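Local structure of ABC transporter substrate binding protein (Ribose) (Agrobacterium vitis, 5DKV) at residues Ser166-Lys169 with Thr174-Gln177; Gly161-Ser166 with Gln180-Glu185; Ala150-Leu155 with Phe270-His275; Thr114-Ile119 with Asp176-Gly181. The protein binds alpha-D-tagatopyranose in the cleft of a periplasmic-type solute-binding fold and probably serves as the sugar-capturing component of an ABC transporter. All coordinates share one frame; numbering follows the deposited sequence.

Interaction 1 of 4, residues Ser166-Lys169 with Thr174-Gln177; sequences SNVK and TTDQ. With T6T (alpha-D-tagatopyranose), chain E.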
# COMPACT_ATOMS: atom_id res chain seq x y z
N SER A 166 -7.59 -11.74 -4.41
CA SER A 166 -8.61 -10.83 -3.97
C SER A 166 -7.98 -9.45 -4.06
O SER A 166 -6.96 -9.20 -3.42
CB SER A 166 -9.06 -11.18 -2.54
OG SER A 166 -9.90 -10.21 -1.97
N ASN A 167 -8.53 -8.59 -4.90
CA ASN A 167 -7.93 -7.29 -5.17
C ASN A 167 -8.94 -6.16 -5.13
O ASN A 167 -10.14 -6.38 -4.95
CB ASN A 167 -7.24 -7.33 -6.53
CG ASN A 167 -6.03 -6.44 -6.60
OD1 ASN A 167 -5.81 -5.59 -5.73
ND2 ASN A 167 -5.23 -6.63 -7.63
N VAL A 168 -8.44 -4.94 -5.27
CA VAL A 168 -9.26 -3.75 -5.06
C VAL A 168 -10.07 -3.39 -6.30
O VAL A 168 -11.29 -3.58 -6.34
CB VAL A 168 -8.36 -2.56 -4.63
CG1 VAL A 168 -9.19 -1.31 -4.41
CG2 VAL A 168 -7.62 -2.90 -3.36
N LYS A 169 -9.37 -2.90 -7.32
CA LYS A 169 -9.99 -2.39 -8.53
C LYS A 169 -8.91 -2.27 -9.58
O LYS A 169 -7.81 -1.86 -9.25
CB LYS A 169 -10.67 -1.04 -8.18
CG LYS A 169 -10.41 0.16 -9.04
CD LYS A 169 -10.17 1.43 -8.20
CE LYS A 169 -11.33 1.80 -7.29
NZ LYS A 169 -11.12 3.18 -6.71
N THR A 174 -0.43 0.30 -7.23
CA THR A 174 0.24 -0.61 -6.30
C THR A 174 -0.33 -2.03 -6.40
O THR A 174 0.41 -3.00 -6.53
CB THR A 174 0.07 -0.14 -4.88
OG1 THR A 174 -1.31 0.17 -4.68
CG2 THR A 174 0.94 1.11 -4.60
N THR A 175 -1.64 -2.14 -6.29
CA THR A 175 -2.27 -3.45 -6.30
C THR A 175 -2.30 -4.08 -7.70
O THR A 175 -2.29 -5.30 -7.82
CB THR A 175 -3.68 -3.38 -5.72
OG1 THR A 175 -4.44 -2.43 -6.47
CG2 THR A 175 -3.64 -2.97 -4.24
N ASP A 176 -2.27 -3.26 -8.76
CA ASP A 176 -2.04 -3.77 -10.11
C ASP A 176 -0.67 -4.46 -10.17
O ASP A 176 -0.53 -5.55 -10.72
CB ASP A 176 -2.07 -2.64 -11.15
CG ASP A 176 -3.48 -2.29 -11.62
OD1 ASP A 176 -4.46 -2.93 -11.18
OD2 ASP A 176 -3.58 -1.35 -12.44
N GLN A 177 0.35 -3.83 -9.58
CA GLN A 177 1.70 -4.36 -9.62
C GLN A 177 1.77 -5.65 -8.79
O GLN A 177 2.44 -6.60 -9.18
CB GLN A 177 2.71 -3.34 -9.12
CG GLN A 177 3.05 -2.30 -10.17
CD GLN A 177 4.02 -1.26 -9.66
OE1 GLN A 177 3.89 -0.80 -8.53
NE2 GLN A 177 5.03 -0.93 -10.46
O3 T6T E . -1.97 -1.61 0.62
C3 T6T E . -2.00 -0.26 1.06
C4 T6T E . -1.47 0.59 -0.01
O4 T6T E . -0.06 0.22 -0.28
C5 T6T E . -2.28 0.47 -1.23
O5 T6T E . -1.85 1.38 -2.25
C6 T6T E . -3.73 0.83 -0.97
O6 T6T E . -4.25 0.01 0.12
C2 T6T E . -3.45 0.16 1.32
O2 T6T E . -3.44 1.49 1.77
C1 T6T E . -4.18 -0.71 2.28
O1 T6T E . -3.58 -0.72 3.54
O HOH W 1 -5.46 -3.44 -8.74

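Interaction 2 of 4, residues Gly161-Ser166 with Gln180-Glu185; sequences GKVYVS and QGFKSE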
# COMPACT_ATOMS: atom_id res chain seq x y z
N GLY A 161 -2.79 -26.69 -6.53
CA GLY A 161 -4.18 -26.44 -6.22
C GLY A 161 -4.66 -25.09 -6.73
O GLY A 161 -3.88 -24.30 -7.28
N LYS A 162 -5.95 -24.83 -6.51
CA LYS A 162 -6.61 -23.63 -7.01
C LYS A 162 -6.46 -22.45 -6.05
O LYS A 162 -6.72 -22.58 -4.86
CB LYS A 162 -8.11 -23.86 -7.23
CG LYS A 162 -8.53 -24.88 -8.33
CD LYS A 162 -10.02 -25.28 -8.05
CE LYS A 162 -10.78 -26.07 -9.14
NZ LYS A 162 -12.28 -26.23 -8.78
N VAL A 163 -6.10 -21.30 -6.60
CA VAL A 163 -5.99 -20.06 -5.81
C VAL A 163 -6.59 -18.91 -6.61
O VAL A 163 -6.87 -19.06 -7.78
CB VAL A 163 -4.50 -19.69 -5.46
CG1 VAL A 163 -3.83 -20.82 -4.71
CG2 VAL A 163 -3.71 -19.37 -6.72
N TYR A 164 -6.77 -17.77 -5.96
CA TYR A 164 -7.12 -16.55 -6.67
C TYR A 164 -6.63 -15.35 -5.89
O TYR A 164 -6.33 -15.45 -4.70
CB TYR A 164 -8.63 -16.46 -6.92
CG TYR A 164 -9.45 -16.11 -5.70
CD1 TYR A 164 -9.82 -17.07 -4.80
CD2 TYR A 164 -9.85 -14.80 -5.46
CE1 TYR A 164 -10.57 -16.76 -3.69
CE2 TYR A 164 -10.61 -14.47 -4.35
CZ TYR A 164 -10.96 -15.46 -3.46
OH TYR A 164 -11.71 -15.19 -2.32
N VAL A 165 -6.56 -14.22 -6.59
CA VAL A 165 -6.22 -12.94 -6.00
C VAL A 165 -7.50 -12.16 -5.66
O VAL A 165 -8.38 -11.97 -6.52
CB VAL A 165 -5.35 -12.10 -6.95
CG1 VAL A 165 -4.99 -10.74 -6.29
CG2 VAL A 165 -4.08 -12.85 -7.39
N SER A 166 -7.59 -11.74 -4.41
CA SER A 166 -8.61 -10.83 -3.97
C SER A 166 -7.98 -9.45 -4.06
O SER A 166 -6.96 -9.20 -3.42
CB SER A 166 -9.06 -11.18 -2.54
OG SER A 166 -9.90 -10.21 -1.97
N GLN A 180 0.22 -8.43 -10.81
CA GLN A 180 1.11 -8.84 -11.90
C GLN A 180 2.26 -9.70 -11.38
O GLN A 180 2.63 -10.70 -12.00
CB GLN A 180 1.66 -7.62 -12.65
CG GLN A 180 0.63 -6.92 -13.54
CD GLN A 180 0.05 -7.82 -14.65
OE1 GLN A 180 0.78 -8.39 -15.46
NE2 GLN A 180 -1.28 -7.93 -14.68
N GLY A 181 2.83 -9.32 -10.24
CA GLY A 181 3.97 -10.06 -9.70
C GLY A 181 3.51 -11.42 -9.23
O GLY A 181 4.18 -12.44 -9.42
N PHE A 182 2.34 -11.46 -8.61
CA PHE A 182 1.78 -12.72 -8.15
C PHE A 182 1.57 -13.66 -9.33
O PHE A 182 1.94 -14.83 -9.27
CB PHE A 182 0.46 -12.48 -7.43
CG PHE A 182 -0.23 -13.74 -6.96
CD1 PHE A 182 -1.11 -14.41 -7.79
CD2 PHE A 182 -0.02 -14.21 -5.67
CE1 PHE A 182 -1.75 -15.58 -7.35
CE2 PHE A 182 -0.65 -15.33 -5.21
CZ PHE A 182 -1.53 -16.04 -6.06
N LYS A 183 0.94 -13.16 -10.39
CA LYS A 183 0.60 -14.02 -11.53
C LYS A 183 1.84 -14.46 -12.31
O LYS A 183 1.90 -15.61 -12.80
CB LYS A 183 -0.39 -13.33 -12.46
CG LYS A 183 -1.81 -13.28 -11.87
CD LYS A 183 -2.81 -12.62 -12.81
CE LYS A 183 -4.24 -12.83 -12.33
NZ LYS A 183 -5.22 -12.05 -13.15
N SER A 184 2.81 -13.57 -12.45
CA SER A 184 4.03 -13.95 -13.15
C SER A 184 4.81 -15.03 -12.37
O SER A 184 5.36 -15.97 -12.95
CB SER A 184 4.91 -12.72 -13.44
OG SER A 184 5.33 -12.06 -12.26
N GLU A 185 4.84 -14.91 -11.05
CA GLU A 185 5.48 -15.93 -10.22
C GLU A 185 4.69 -17.24 -10.31
O GLU A 185 5.27 -18.30 -10.52
CB GLU A 185 5.62 -15.45 -8.77
CG GLU A 185 6.09 -16.51 -7.74
CD GLU A 185 7.51 -17.05 -7.96
OE1 GLU A 185 7.70 -18.30 -7.85
OE2 GLU A 185 8.44 -16.24 -8.21

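Interaction 3 of 4, residues Ala150-Leu155 with Phe270-His275; sequences ARSLAL and FAIAQH. With T6T (alpha-D-tagatopyranose), chain E.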
# COMPACT_ATOMS: atom_id res chain seq x y z
N ALA A 150 3.13 -14.79 -3.79
CA ALA A 150 2.90 -16.02 -4.54
C ALA A 150 3.74 -17.18 -4.01
O ALA A 150 3.25 -18.31 -3.85
CB ALA A 150 3.18 -15.81 -6.00
N ARG A 151 5.02 -16.90 -3.75
CA ARG A 151 5.91 -17.93 -3.23
C ARG A 151 5.45 -18.40 -1.86
O ARG A 151 5.51 -19.60 -1.56
CB ARG A 151 7.37 -17.42 -3.19
CG ARG A 151 8.00 -17.28 -4.57
CD ARG A 151 9.50 -17.05 -4.52
NE ARG A 151 9.88 -15.74 -4.00
CZ ARG A 151 10.09 -14.65 -4.75
NH1 ARG A 151 9.94 -14.70 -6.07
NH2 ARG A 151 10.45 -13.50 -4.18
N SER A 152 4.97 -17.46 -1.04
CA SER A 152 4.45 -17.78 0.29
C SER A 152 3.20 -18.66 0.20
O SER A 152 3.08 -19.66 0.90
CB SER A 152 4.15 -16.51 1.09
OG SER A 152 5.32 -15.72 1.26
N LEU A 153 2.27 -18.27 -0.67
CA LEU A 153 1.04 -19.04 -0.85
C LEU A 153 1.34 -20.38 -1.46
O LEU A 153 0.73 -21.38 -1.08
CB LEU A 153 0.02 -18.27 -1.70
CG LEU A 153 -1.38 -18.87 -1.80
CD1 LEU A 153 -2.02 -18.97 -0.42
CD2 LEU A 153 -2.26 -18.06 -2.74
N ALA A 154 2.28 -20.44 -2.40
CA ALA A 154 2.61 -21.72 -3.01
C ALA A 154 3.13 -22.67 -1.94
O ALA A 154 2.85 -23.87 -1.96
CB ALA A 154 3.64 -21.54 -4.13
N LEU A 155 3.92 -22.13 -1.02
CA LEU A 155 4.45 -22.94 0.09
C LEU A 155 3.32 -23.45 0.96
O LEU A 155 3.27 -24.63 1.34
CB LEU A 155 5.44 -22.11 0.92
CG LEU A 155 6.10 -22.80 2.11
CD1 LEU A 155 7.05 -23.86 1.60
CD2 LEU A 155 6.84 -21.76 2.95
N PHE A 270 0.52 -16.08 6.29
CA PHE A 270 1.52 -15.03 6.19
C PHE A 270 0.86 -13.68 6.02
O PHE A 270 -0.13 -13.56 5.31
CB PHE A 270 2.47 -15.26 5.00
CG PHE A 270 3.22 -16.55 5.06
CD1 PHE A 270 4.38 -16.64 5.79
CD2 PHE A 270 2.78 -17.66 4.36
CE1 PHE A 270 5.08 -17.79 5.86
CE2 PHE A 270 3.46 -18.85 4.43
CZ PHE A 270 4.63 -18.93 5.17
N ALA A 271 1.43 -12.69 6.67
CA ALA A 271 1.10 -11.30 6.41
C ALA A 271 2.33 -10.63 5.85
O ALA A 271 3.41 -10.72 6.42
CB ALA A 271 0.61 -10.60 7.67
N ILE A 272 2.18 -9.98 4.70
CA ILE A 272 3.28 -9.26 4.07
C ILE A 272 3.21 -7.77 4.46
O ILE A 272 2.47 -7.00 3.87
CB ILE A 272 3.27 -9.40 2.52
CG1 ILE A 272 3.07 -10.86 2.06
CG2 ILE A 272 4.56 -8.81 1.94
CD1 ILE A 272 4.02 -11.83 2.68
N ALA A 273 3.94 -7.40 5.51
CA ALA A 273 3.97 -6.02 6.02
C ALA A 273 4.79 -5.14 5.08
O ALA A 273 5.93 -5.44 4.78
CB ALA A 273 4.55 -5.96 7.45
N GLN A 274 4.22 -4.04 4.61
CA GLN A 274 5.02 -2.99 4.06
C GLN A 274 5.66 -2.25 5.23
O GLN A 274 5.45 -2.61 6.39
CB GLN A 274 4.17 -2.04 3.22
CG GLN A 274 3.43 -2.73 2.07
CD GLN A 274 2.71 -1.74 1.20
OE1 GLN A 274 3.33 -1.12 0.36
NE2 GLN A 274 1.40 -1.58 1.41
N HIS A 275 6.40 -1.20 4.89
CA HIS A 275 7.05 -0.31 5.86
C HIS A 275 6.52 1.11 5.70
O HIS A 275 7.24 1.99 5.28
CB HIS A 275 8.55 -0.33 5.67
CG HIS A 275 9.20 -1.63 6.04
ND1 HIS A 275 10.56 -1.81 6.01
CD2 HIS A 275 8.67 -2.82 6.42
CE1 HIS A 275 10.86 -3.05 6.37
NE2 HIS A 275 9.73 -3.68 6.62
O3 T6T E . -1.97 -1.61 0.62
C3 T6T E . -2.00 -0.26 1.06
C4 T6T E . -1.47 0.59 -0.01
O4 T6T E . -0.06 0.22 -0.28
C5 T6T E . -2.28 0.47 -1.23
O5 T6T E . -1.85 1.38 -2.25
C6 T6T E . -3.73 0.83 -0.97
O6 T6T E . -4.25 0.01 0.12
C2 T6T E . -3.45 0.16 1.32
O2 T6T E . -3.44 1.49 1.77
C1 T6T E . -4.18 -0.71 2.28
O1 T6T E . -3.58 -0.72 3.54

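Interaction 4 of 4, residues Thr114-Ile119 with Asp176-Gly181; sequences TVDTFI and DQREQG. With T6T (alpha-D-tagatopyranose), chain E.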
# COMPACT_ATOMS: atom_id res chain seq x y z
N THR A 114 5.41 11.71 -4.63
CA THR A 114 4.30 10.77 -4.44
C THR A 114 4.82 9.59 -3.59
O THR A 114 5.96 9.11 -3.72
CB THR A 114 3.62 10.30 -5.76
OG1 THR A 114 4.47 9.40 -6.49
CG2 THR A 114 3.28 11.48 -6.63
N VAL A 115 3.99 9.22 -2.64
CA VAL A 115 4.27 8.16 -1.70
C VAL A 115 3.24 7.06 -1.94
O VAL A 115 2.07 7.35 -2.18
CB VAL A 115 4.22 8.66 -0.22
CG1 VAL A 115 5.42 9.58 0.08
CG2 VAL A 115 2.91 9.41 0.11
N ASP A 116 3.71 5.81 -1.89
CA ASP A 116 2.90 4.59 -2.08
C ASP A 116 2.51 4.36 -3.54
O ASP A 116 2.97 3.39 -4.17
CB ASP A 116 1.65 4.63 -1.19
CG ASP A 116 0.84 3.36 -1.28
OD1 ASP A 116 1.45 2.26 -1.30
OD2 ASP A 116 -0.41 3.48 -1.29
N THR A 117 1.71 5.28 -4.07
CA THR A 117 1.22 5.23 -5.44
C THR A 117 1.87 6.32 -6.29
O THR A 117 2.53 7.21 -5.76
CB THR A 117 -0.29 5.43 -5.47
OG1 THR A 117 -0.58 6.65 -4.77
CG2 THR A 117 -0.98 4.26 -4.81
N PHE A 118 1.68 6.24 -7.61
CA PHE A 118 2.28 7.20 -8.52
C PHE A 118 1.29 7.76 -9.53
O PHE A 118 0.17 7.27 -9.66
CB PHE A 118 3.48 6.57 -9.26
CG PHE A 118 3.16 5.35 -10.13
CD1 PHE A 118 2.56 5.50 -11.37
CD2 PHE A 118 3.57 4.08 -9.75
CE1 PHE A 118 2.31 4.39 -12.18
CE2 PHE A 118 3.35 2.97 -10.57
CZ PHE A 118 2.70 3.14 -11.79
N ILE A 119 1.69 8.87 -10.15
CA ILE A 119 1.04 9.35 -11.37
C ILE A 119 1.95 9.12 -12.57
O ILE A 119 3.15 8.86 -12.42
CB ILE A 119 0.65 10.85 -11.28
CG1 ILE A 119 1.87 11.73 -11.02
CG2 ILE A 119 -0.42 11.04 -10.21
CD1 ILE A 119 1.64 13.18 -11.31
N ASP A 176 -2.27 -3.26 -8.76
CA ASP A 176 -2.04 -3.77 -10.11
C ASP A 176 -0.67 -4.46 -10.17
O ASP A 176 -0.53 -5.55 -10.72
CB ASP A 176 -2.07 -2.64 -11.15
CG ASP A 176 -3.48 -2.29 -11.62
OD1 ASP A 176 -4.46 -2.93 -11.18
OD2 ASP A 176 -3.58 -1.35 -12.44
N GLN A 177 0.35 -3.83 -9.58
CA GLN A 177 1.70 -4.36 -9.62
C GLN A 177 1.77 -5.65 -8.79
O GLN A 177 2.44 -6.60 -9.18
CB GLN A 177 2.71 -3.34 -9.12
CG GLN A 177 3.05 -2.30 -10.17
CD GLN A 177 4.02 -1.26 -9.66
OE1 GLN A 177 3.89 -0.80 -8.53
NE2 GLN A 177 5.03 -0.93 -10.46
N ARG A 178 1.08 -5.68 -7.64
CA ARG A 178 1.10 -6.87 -6.81
C ARG A 178 0.44 -8.04 -7.53
O ARG A 178 0.93 -9.15 -7.47
CB ARG A 178 0.40 -6.62 -5.47
CG ARG A 178 1.07 -5.59 -4.64
CD ARG A 178 0.26 -5.13 -3.43
NE ARG A 178 0.82 -3.87 -2.94
CZ ARG A 178 0.22 -3.02 -2.12
NH1 ARG A 178 -0.98 -3.28 -1.63
NH2 ARG A 178 0.86 -1.91 -1.77
N GLU A 179 -0.67 -7.77 -8.20
CA GLU A 179 -1.33 -8.84 -8.95
C GLU A 179 -0.44 -9.34 -10.10
O GLU A 179 -0.35 -10.54 -10.35
CB GLU A 179 -2.68 -8.36 -9.48
CG GLU A 179 -3.35 -9.42 -10.34
CD GLU A 179 -4.80 -9.08 -10.70
OE1 GLU A 179 -5.34 -8.10 -10.15
OE2 GLU A 179 -5.39 -9.80 -11.54
N GLN A 180 0.22 -8.43 -10.81
CA GLN A 180 1.11 -8.84 -11.90
C GLN A 180 2.26 -9.70 -11.38
O GLN A 180 2.63 -10.70 -12.00
CB GLN A 180 1.66 -7.62 -12.65
CG GLN A 180 0.63 -6.92 -13.54
CD GLN A 180 0.05 -7.82 -14.65
OE1 GLN A 180 0.78 -8.39 -15.46
NE2 GLN A 180 -1.28 -7.93 -14.68
N GLY A 181 2.83 -9.32 -10.24
CA GLY A 181 3.97 -10.06 -9.70
C GLY A 181 3.51 -11.42 -9.23
O GLY A 181 4.18 -12.44 -9.42
O3 T6T E . -1.97 -1.61 0.62
C3 T6T E . -2.00 -0.26 1.06
C4 T6T E . -1.47 0.59 -0.01
O4 T6T E . -0.06 0.22 -0.28
C5 T6T E . -2.28 0.47 -1.23
O5 T6T E . -1.85 1.38 -2.25
C6 T6T E . -3.73 0.83 -0.97
O6 T6T E . -4.25 0.01 0.12
C2 T6T E . -3.45 0.16 1.32
O2 T6T E . -3.44 1.49 1.77
C1 T6T E . -4.18 -0.71 2.28
O1 T6T E . -3.58 -0.72 3.54

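Interaction 1 of 4, residues Ser166-Lys169 with Thr174-Gln177
In the beta-alpha-beta unit of strand 161-167, helix 173-186 and strand 192-199, the end of the first strand meets the first turn of the helix through N167 and T175, beside the tagatose pocket of this periplasmic binding protein fold. The N167 amide reaches across to the helix. Its ND2 donates to the backbone O of T175 at 3.2 Å, a nearly straight bond (166° at the hydrogen) in which the acceptor lies close to the amide plane while the donor stands above the carbonyl plane of T175. The other end of the amide turns back on its own chain: OD1 of N167 accepts from V168 N at 2.7 Å. OD1 of N167 also lies 3.1 Å from T175 CB, a tight contact. With both ends of the amide engaged, its rotation is fixed; E179, one turn on, takes a further hydrogen bond from ND2. Beside this bond, V168 CG2 meets T175 CG2 at 4.1 Å, the two side chains crossing at about a right angle.

The T175 hydroxyl sits between its backbone N and carbonyl carbon (chi1 57°) and donates to a water at 2.7 Å from OG1. That water gives its own protons to K169 O and D176 OD1, tying the loop after the strand to the helix through three protein oxygens. D176 also receives a weak hydrogen bond from G171 N within the connecting loop. One residue before T175 the helix touches the sugar itself: T174 OG1 donates to O5 of the tagatopyranose at 2.8 Å.

Interaction 2 of 4, residues Gly161-Ser166 with Gln180-Glu185
Apolar contact carries this junction, where V163 and V165 of strand 161-167 receive the F182 ring from helix 173-186. The two valines, two apart on the strand, both point toward the helix and meet the ring at different places. V165 makes the closer approach: its CG2 lies 3.4 Å from F182 CD1 and 3.6 Å from F182 CE1, the two side chains arriving from opposite directions. That methyl is the branch beside the backbone N, while CG1 of V165 is anti to that N (chi1 -179°). V163 touches farther out, its CG2 reaching F182 CZ at 4.0 Å from the edge of the ring and near its plane. The phenyl gets this far because CG of F182 is anti to the backbone N (chi1 177°), which carries the ring off the helix toward the sheet.

Aromatic and further aliphatic neighbours close the surroundings. F225 of the adjacent strand 223-226 brings its ring against that of F182 with the planes about 15° apart, and A150 and L153 of helix 142-156 also pack on F182.

Polar groups are kept to the margins. K183 NZ forms a salt bridge with E179 one turn back and a weak hydrogen bond with T197 of the next strand, while E185 pairs with R151 and H189.

The side chains in contact are hydrocarbon, consistent with a junction held by close fit and burial. Of the ionic pairs, K183-E179 stays within the helix and E185-R151 ties it to helix 142-156; neither joins it to strand 161-167.

Interaction 3 of 4, residues Ala150-Leu155 with Phe270-His275
S152 lies against one face of the F270 ring, joining helix 142-156 to strand 270-273. The methylene makes an off-centre CH-pi contact, CB of S152 standing 4.2 Å from the centroid of the F270 ring and 29° off its normal, with the ring atom CD2 of F270 nearest to CB at 3.7 Å. The S152 carbonyl adds a second touch, its O lying 3.6 Å from F270 CE2. One turn on, L155 CD2 approaches F270 CZ obliquely at 4.2 Å, so the ring meets residues from two successive turns. Two residues along the strand, I272 CD1 comes to 4.3 Å from S152 OG.

The F270 ring hangs beside its backbone N and anti to the carbonyl carbon (chi1 -59°), an orientation that swings it over S152. The serine OG also lies over the ring face, but its hydrogen bond goes to I148 O of its own helix; the close contact is made by CB. On the strand, F270 and I272 point to the helix while A271 and A273 alternate with them.

Farther along, the same segment enters the sugar site: Q274 NE2 donates to tagatose O4 at 2.9 Å in an almost straight bond (176°). Its amide is held at both ends, OE1 by S140 and NE2 also by D254.

The axes of segments 150-155 and 270-273 run nearly antiparallel, 9.8 Å apart at closest approach. Strand 270-273 lies between strands 249-253 and 299-307 in the sheet, and A150 faces helix 173-186, where it touches M186.

Interaction 4 of 4, residues Thr114-Ile119 with Asp176-Gly181
Q177 comes first on the helix to meet segment 114-119: its side-chain amide approaches the F118 ring at the edge, near the ring plane, NE2 lying 4.2 Å from F118 CE2. The chain is extended about CB-CG (chi2 178°), which carries the amide out from the helix toward the phenyl.

R178 follows and turns to the tagatose; its chain, extended from CG to NE, brings the guanidinium edge to the sugar. Two nitrogens serve adjacent hydroxyls, NH1 donating to sugar O3 at 3.0 Å and NH2 to sugar O4 at 2.8 Å. Sugar O4 donates to D116 OD1 at 2.7 Å, and sugar O5 to D116 OD2, also at 2.7 Å. Thus O4 donates to the carboxylate and accepts from R178, with Q274 as a second donor. D116 OD1 and R178 NH2 remain 4.2 Å apart, beyond a salt bridge, so the sugar hydroxyl bridges the opposite charges, which would probably polarise it. R178 NE donates to N142 OD1 and R178 NH1 to A227 O, second-shell bonds that position the guanidinium.

D116 and R178 reach the sugar from opposite sides of the interlobe cleft, consistent with the two-lobed periplasmic binding protein fold. The loop after strand 112-115 packs against helix 40-56 through D116, whereas helix 173-186 neighbours helix 142-156, with Q177 touching N142 and V143.

Interactions 1 and 2 hold the same strand 161-167 to the same helix 173-186, both buried, yet differ in kind: the end near the sugar uses an amide and a water, the far end hydrocarbon and an aromatic ring. Interaction 3 is partly buried, joining helix 142-156 to the sheet; it meets interaction 2 through an R151-E185 salt bridge and through A150 and L153 packing on F182 and V163. Interaction 4, also partly buried, has little direct contact and is bridged mainly by the ligand. Helix 173-186 serves interactions 1, 2 and 4, and T174, R178, D116 and Q274 bring 1, 3 and 4 to one tagatose.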